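Local coordinates for protein urea carboxylase (Thermus thermophilus, PDB 3OEP) that is of unknown function but is a KipI-KipA homologue with cyclophilin-like domains, probably not an allophanate hydrolase, at residues 214-219 with 341-346; 231-236 with 349-354. All blocks are in the same frame, centred on the assembly; numbering follows the deposited sequence.

From the N terminus, the chain leaves strand 194-199 and enters the loop holding 214-219, the first side of contact 1. Strand 221-225 of the six-stranded antiparallel sheet follows, and then 231-236, the first side of contact 2, whose strand 233-235 edges a five-stranded antiparallel sheet. More than a hundred residues later, one long loop between strands 331-336 and 366-368 supplies both partners: 341-346 returns to 214-219 and closes contact 1, and 349-354 returns to 231-236 and closes contact 2. The two closures therefore cross rather than nest. Their centres are about 13 Å apart and they touch, V342 packing on V234 and on A349.

Contact 1 (214-219 with 341-346); sequences LPEEPR and EVRPFL
Neither 214-219 nor 341-346 forms a regular helix or strand, and the two backbones come closest at L214 and V342, whose CA atoms are 4.9 Å apart. R343, bent at chi3 (-68°), meets the carboxylate of E216 end-on: NH2 reaches OE1 and NH1 reaches OE2, both at 2.9 Å. The guanidinium and carboxylate lie nearly coplanar (8° apart), and both oxygens use their syn lone pairs, giving a two-pronged salt bridge at the surface. R343 NH2 also bonds E212 O. An alanine here removes both prongs and the E212 bond, and would probably leave 214-219 less firmly tied to 341-346. Segment 214-219 leads into strand 221-225 of an antiparallel sheet, and P218 packs on V366 of the neighbouring strand 366-368. E341, its chain extended with CG anti to the backbone N, crosses the ring of P215 obliquely, P215 CG 3.6 Å from E341 CD. E341 OE1 takes the N-H of R219 through a syn lone pair (R219 N to E341 OE1 3.0 Å), while a water bridges OE2 to E217 O. The R219 guanidinium stacks over this carboxylate, R219 NE a long 3.7 Å from E341 OE2 without an N-H aimed at it; NH1 bonds E370 O instead.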
# COMPACT_ATOMS: atom_id res chain seq x y z
N LEU A 214 -7.29 -15.16 -7.87
CA LEU A 214 -6.95 -16.56 -8.13
C LEU A 214 -8.04 -17.22 -8.96
O LEU A 214 -9.22 -17.07 -8.66
CB LEU A 214 -6.76 -17.32 -6.82
CG LEU A 214 -5.54 -16.91 -6.00
CD1 LEU A 214 -5.55 -17.64 -4.67
CD2 LEU A 214 -4.27 -17.18 -6.77
N PRO A 215 -7.64 -17.97 -10.00
CA PRO A 215 -8.64 -18.61 -10.85
C PRO A 215 -9.44 -19.68 -10.11
O PRO A 215 -8.90 -20.42 -9.29
CB PRO A 215 -7.81 -19.23 -11.98
CG PRO A 215 -6.45 -19.37 -11.43
CD PRO A 215 -6.27 -18.25 -10.47
N GLU A 216 -10.73 -19.75 -10.44
CA GLU A 216 -11.62 -20.73 -9.84
C GLU A 216 -11.33 -22.11 -10.44
O GLU A 216 -11.40 -23.12 -9.75
CB GLU A 216 -13.08 -20.34 -10.07
CG GLU A 216 -13.49 -19.01 -9.44
CD GLU A 216 -12.96 -17.78 -10.17
OE1 GLU A 216 -12.94 -16.68 -9.56
OE2 GLU A 216 -12.56 -17.89 -11.35
N GLU A 217 -10.99 -22.12 -11.73
CA GLU A 217 -10.65 -23.34 -12.45
C GLU A 217 -9.23 -23.24 -12.99
O GLU A 217 -9.03 -22.98 -14.18
CB GLU A 217 -11.65 -23.58 -13.59
N PRO A 218 -8.22 -23.44 -12.11
CA PRO A 218 -6.85 -23.37 -12.60
C PRO A 218 -6.59 -24.38 -13.70
O PRO A 218 -7.06 -25.53 -13.62
CB PRO A 218 -6.00 -23.68 -11.35
CG PRO A 218 -6.93 -24.16 -10.32
CD PRO A 218 -8.29 -23.69 -10.66
N ARG A 219 -5.87 -23.94 -14.73
CA ARG A 219 -5.59 -24.78 -15.89
C ARG A 219 -4.70 -25.98 -15.55
O ARG A 219 -4.87 -27.06 -16.10
CB ARG A 219 -4.93 -23.95 -16.98
CG ARG A 219 -5.83 -22.88 -17.57
CD ARG A 219 -5.13 -22.09 -18.68
NE ARG A 219 -4.26 -21.04 -18.15
CZ ARG A 219 -2.96 -21.16 -17.90
NH1 ARG A 219 -2.29 -20.12 -17.42
NH2 ARG A 219 -2.31 -22.30 -18.12
N GLU A 341 -0.61 -19.31 -11.53
CA GLU A 341 -1.66 -18.71 -12.34
C GLU A 341 -2.47 -17.75 -11.47
O GLU A 341 -3.05 -18.16 -10.47
CB GLU A 341 -2.58 -19.77 -12.94
CG GLU A 341 -3.56 -19.17 -13.94
CD GLU A 341 -4.65 -20.12 -14.42
OE1 GLU A 341 -4.56 -21.34 -14.19
OE2 GLU A 341 -5.62 -19.62 -15.03
N VAL A 342 -2.52 -16.49 -11.88
CA VAL A 342 -3.24 -15.43 -11.16
C VAL A 342 -3.75 -14.42 -12.16
O VAL A 342 -3.01 -14.04 -13.08
CB VAL A 342 -2.33 -14.65 -10.18
CG1 VAL A 342 -3.19 -13.83 -9.21
CG2 VAL A 342 -1.41 -15.56 -9.41
N ARG A 343 -4.98 -13.96 -11.98
CA ARG A 343 -5.54 -12.92 -12.83
C ARG A 343 -5.02 -11.57 -12.38
O ARG A 343 -4.97 -11.29 -11.19
CB ARG A 343 -7.07 -12.91 -12.76
CG ARG A 343 -7.75 -14.06 -13.46
CD ARG A 343 -9.24 -13.77 -13.58
NE ARG A 343 -9.90 -13.78 -12.27
CZ ARG A 343 -10.52 -14.83 -11.72
NH1 ARG A 343 -10.59 -16.00 -12.35
NH2 ARG A 343 -11.09 -14.70 -10.52
N PRO A 344 -4.61 -10.72 -13.33
CA PRO A 344 -4.14 -9.40 -12.93
C PRO A 344 -5.28 -8.41 -12.70
O PRO A 344 -6.37 -8.56 -13.25
CB PRO A 344 -3.31 -8.95 -14.13
CG PRO A 344 -4.02 -9.58 -15.29
CD PRO A 344 -4.44 -10.94 -14.78
N PHE A 345 -5.00 -7.40 -11.88
CA PHE A 345 -5.87 -6.23 -11.74
C PHE A 345 -4.97 -5.00 -11.89
O PHE A 345 -4.02 -4.82 -11.13
CB PHE A 345 -6.56 -6.22 -10.38
CG PHE A 345 -7.38 -4.98 -10.12
CD1 PHE A 345 -8.66 -4.86 -10.64
CD2 PHE A 345 -6.85 -3.93 -9.37
CE1 PHE A 345 -9.41 -3.71 -10.40
CE2 PHE A 345 -7.60 -2.79 -9.13
CZ PHE A 345 -8.88 -2.68 -9.64
N LEU A 346 -5.28 -4.18 -12.90
CA LEU A 346 -4.48 -3.01 -13.25
C LEU A 346 -2.98 -3.31 -13.32
O LEU A 346 -2.17 -2.62 -12.70
CB LEU A 346 -4.80 -1.84 -12.31
CG LEU A 346 -6.26 -1.36 -12.35
CD1 LEU A 346 -6.49 -0.24 -11.34
CD2 LEU A 346 -6.67 -0.89 -13.75
O HOH W 1 -7.88 -20.85 -15.56

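Contact 2 (231-236 with 349-354); sequences MDLVVD and ASPDLR
Strand 233-235, an edge of a five-stranded antiparallel sheet, is flanked in the protein interior by 349-354, an irregular part of the long loop in the carboxyltransferase A and B family region, which is probably cyclophilin-like in fold; 349-353 runs roughly against 231-236 (147° between end-to-end directions). The sheet's next strand, 273-277, holds the strand through backbone bonds from L233 and V235, while 349-354 meets it mainly through side chains. At one end three apolar tips converge. M231, CG anti to the backbone N, sends SD tip to tip against CD1 of L353, 3.8 Å away, and L233 CD2 reaches the same methyl. L233 also crosses the ring of P351 obliquely, its CD2 lying 4.1 Å from CG. The adjacent ring carbon, P351 CD, lies 3.9 Å from V235 CG1, so L233 and V235 touch neighbouring corners of the ring. P351 CD also packs on V234 O. A water donates to both V234 O and A349 O, joining two carbonyls that cannot bond each other. At the other end D236 turns its carboxylate to the loop, CG in the crowded position between the backbone N and the carbonyl carbon (chi1 67°). OD1 accepts from S350 OG and also from S348 OG and G238 N, so three donors grip it and probably favour the charged form. OD2 accepts the backbone N-H of A349 in a nearly straight bond (167°). Both donors in 349-354 approach from above the carboxylate plane: S350 OG lies 2.7 Å from D236 OD1, and A349 N 2.8 Å from D236 OD2.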
# COMPACT_ATOMS: atom_id res chain seq x y z
N MET A 231 -0.72 -15.02 7.24
CA MET A 231 -1.09 -14.17 6.11
C MET A 231 -0.28 -14.56 4.87
O MET A 231 0.73 -13.94 4.53
CB MET A 231 -0.90 -12.69 6.44
CG MET A 231 -1.71 -11.76 5.52
SD MET A 231 -1.40 -10.00 5.77
CE MET A 231 -1.88 -9.82 7.49
N ASP A 232 -0.74 -15.62 4.20
CA ASP A 232 -0.07 -16.13 3.00
C ASP A 232 -0.63 -15.37 1.81
O ASP A 232 -1.84 -15.33 1.61
CB ASP A 232 -0.35 -17.63 2.80
CG ASP A 232 -0.27 -18.42 4.09
OD1 ASP A 232 -1.25 -19.15 4.38
OD2 ASP A 232 0.76 -18.34 4.80
N LEU A 233 0.26 -14.77 1.02
CA LEU A 233 -0.14 -13.94 -0.11
C LEU A 233 0.55 -14.42 -1.37
O LEU A 233 1.75 -14.69 -1.35
CB LEU A 233 0.26 -12.49 0.14
CG LEU A 233 -0.32 -11.78 1.36
CD1 LEU A 233 0.28 -10.38 1.51
CD2 LEU A 233 -1.84 -11.70 1.26
N VAL A 234 -0.19 -14.50 -2.47
CA VAL A 234 0.42 -14.67 -3.78
C VAL A 234 0.81 -13.29 -4.29
O VAL A 234 -0.07 -12.46 -4.52
CB VAL A 234 -0.54 -15.34 -4.78
CG1 VAL A 234 0.09 -15.42 -6.16
CG2 VAL A 234 -0.91 -16.74 -4.28
N VAL A 235 2.10 -13.04 -4.45
CA VAL A 235 2.60 -11.74 -4.91
C VAL A 235 3.42 -11.86 -6.19
O VAL A 235 4.10 -12.86 -6.41
CB VAL A 235 3.45 -11.04 -3.84
CG1 VAL A 235 2.61 -10.74 -2.59
CG2 VAL A 235 4.68 -11.87 -3.48
N ASP A 236 3.34 -10.83 -7.04
CA ASP A 236 4.27 -10.67 -8.17
C ASP A 236 5.20 -9.49 -7.87
O ASP A 236 5.40 -9.14 -6.71
CB ASP A 236 3.53 -10.56 -9.52
CG ASP A 236 2.69 -9.29 -9.68
OD1 ASP A 236 2.75 -8.36 -8.83
OD2 ASP A 236 1.96 -9.24 -10.69
N ALA A 349 -0.81 -8.97 -10.34
CA ALA A 349 -1.47 -10.03 -9.59
C ALA A 349 -1.30 -9.86 -8.08
O ALA A 349 -1.79 -10.70 -7.31
CB ALA A 349 -0.94 -11.39 -10.02
N SER A 350 -0.60 -8.82 -7.64
CA SER A 350 -0.35 -8.62 -6.22
C SER A 350 -1.60 -8.10 -5.50
O SER A 350 -2.36 -7.31 -6.06
CB SER A 350 0.82 -7.66 -5.96
OG SER A 350 2.07 -8.26 -6.27
N PRO A 351 -1.79 -8.54 -4.26
CA PRO A 351 -2.97 -8.09 -3.52
C PRO A 351 -2.86 -6.65 -3.03
O PRO A 351 -1.76 -6.16 -2.76
CB PRO A 351 -3.02 -9.04 -2.33
CG PRO A 351 -1.62 -9.47 -2.13
CD PRO A 351 -1.01 -9.52 -3.49
N ASP A 352 -3.99 -5.97 -2.95
CA ASP A 352 -4.07 -4.70 -2.23
C ASP A 352 -5.14 -4.91 -1.19
O ASP A 352 -6.32 -4.68 -1.46
CB ASP A 352 -4.43 -3.54 -3.15
CG ASP A 352 -4.26 -2.19 -2.47
OD1 ASP A 352 -4.61 -2.06 -1.27
OD2 ASP A 352 -3.76 -1.26 -3.12
N LEU A 353 -4.74 -5.37 -0.01
CA LEU A 353 -5.69 -5.80 1.00
C LEU A 353 -6.53 -4.62 1.50
O LEU A 353 -7.72 -4.78 1.78
CB LEU A 353 -4.99 -6.52 2.16
CG LEU A 353 -4.19 -7.77 1.82
CD1 LEU A 353 -3.62 -8.39 3.10
CD2 LEU A 353 -5.04 -8.78 1.06
N ARG A 354 -5.93 -3.44 1.58
CA ARG A 354 -6.66 -2.21 1.90
C ARG A 354 -7.81 -1.99 0.92
O ARG A 354 -8.91 -1.61 1.32
CB ARG A 354 -5.71 -1.01 1.91
CG ARG A 354 -6.34 0.28 2.39
CD ARG A 354 -5.35 1.44 2.45
NE ARG A 354 -4.29 1.22 3.44
CZ ARG A 354 -3.03 0.88 3.18
NH1 ARG A 354 -2.17 0.71 4.19
NH2 ARG A 354 -2.59 0.71 1.93
O HOH W 2 -2.68 -12.27 -5.28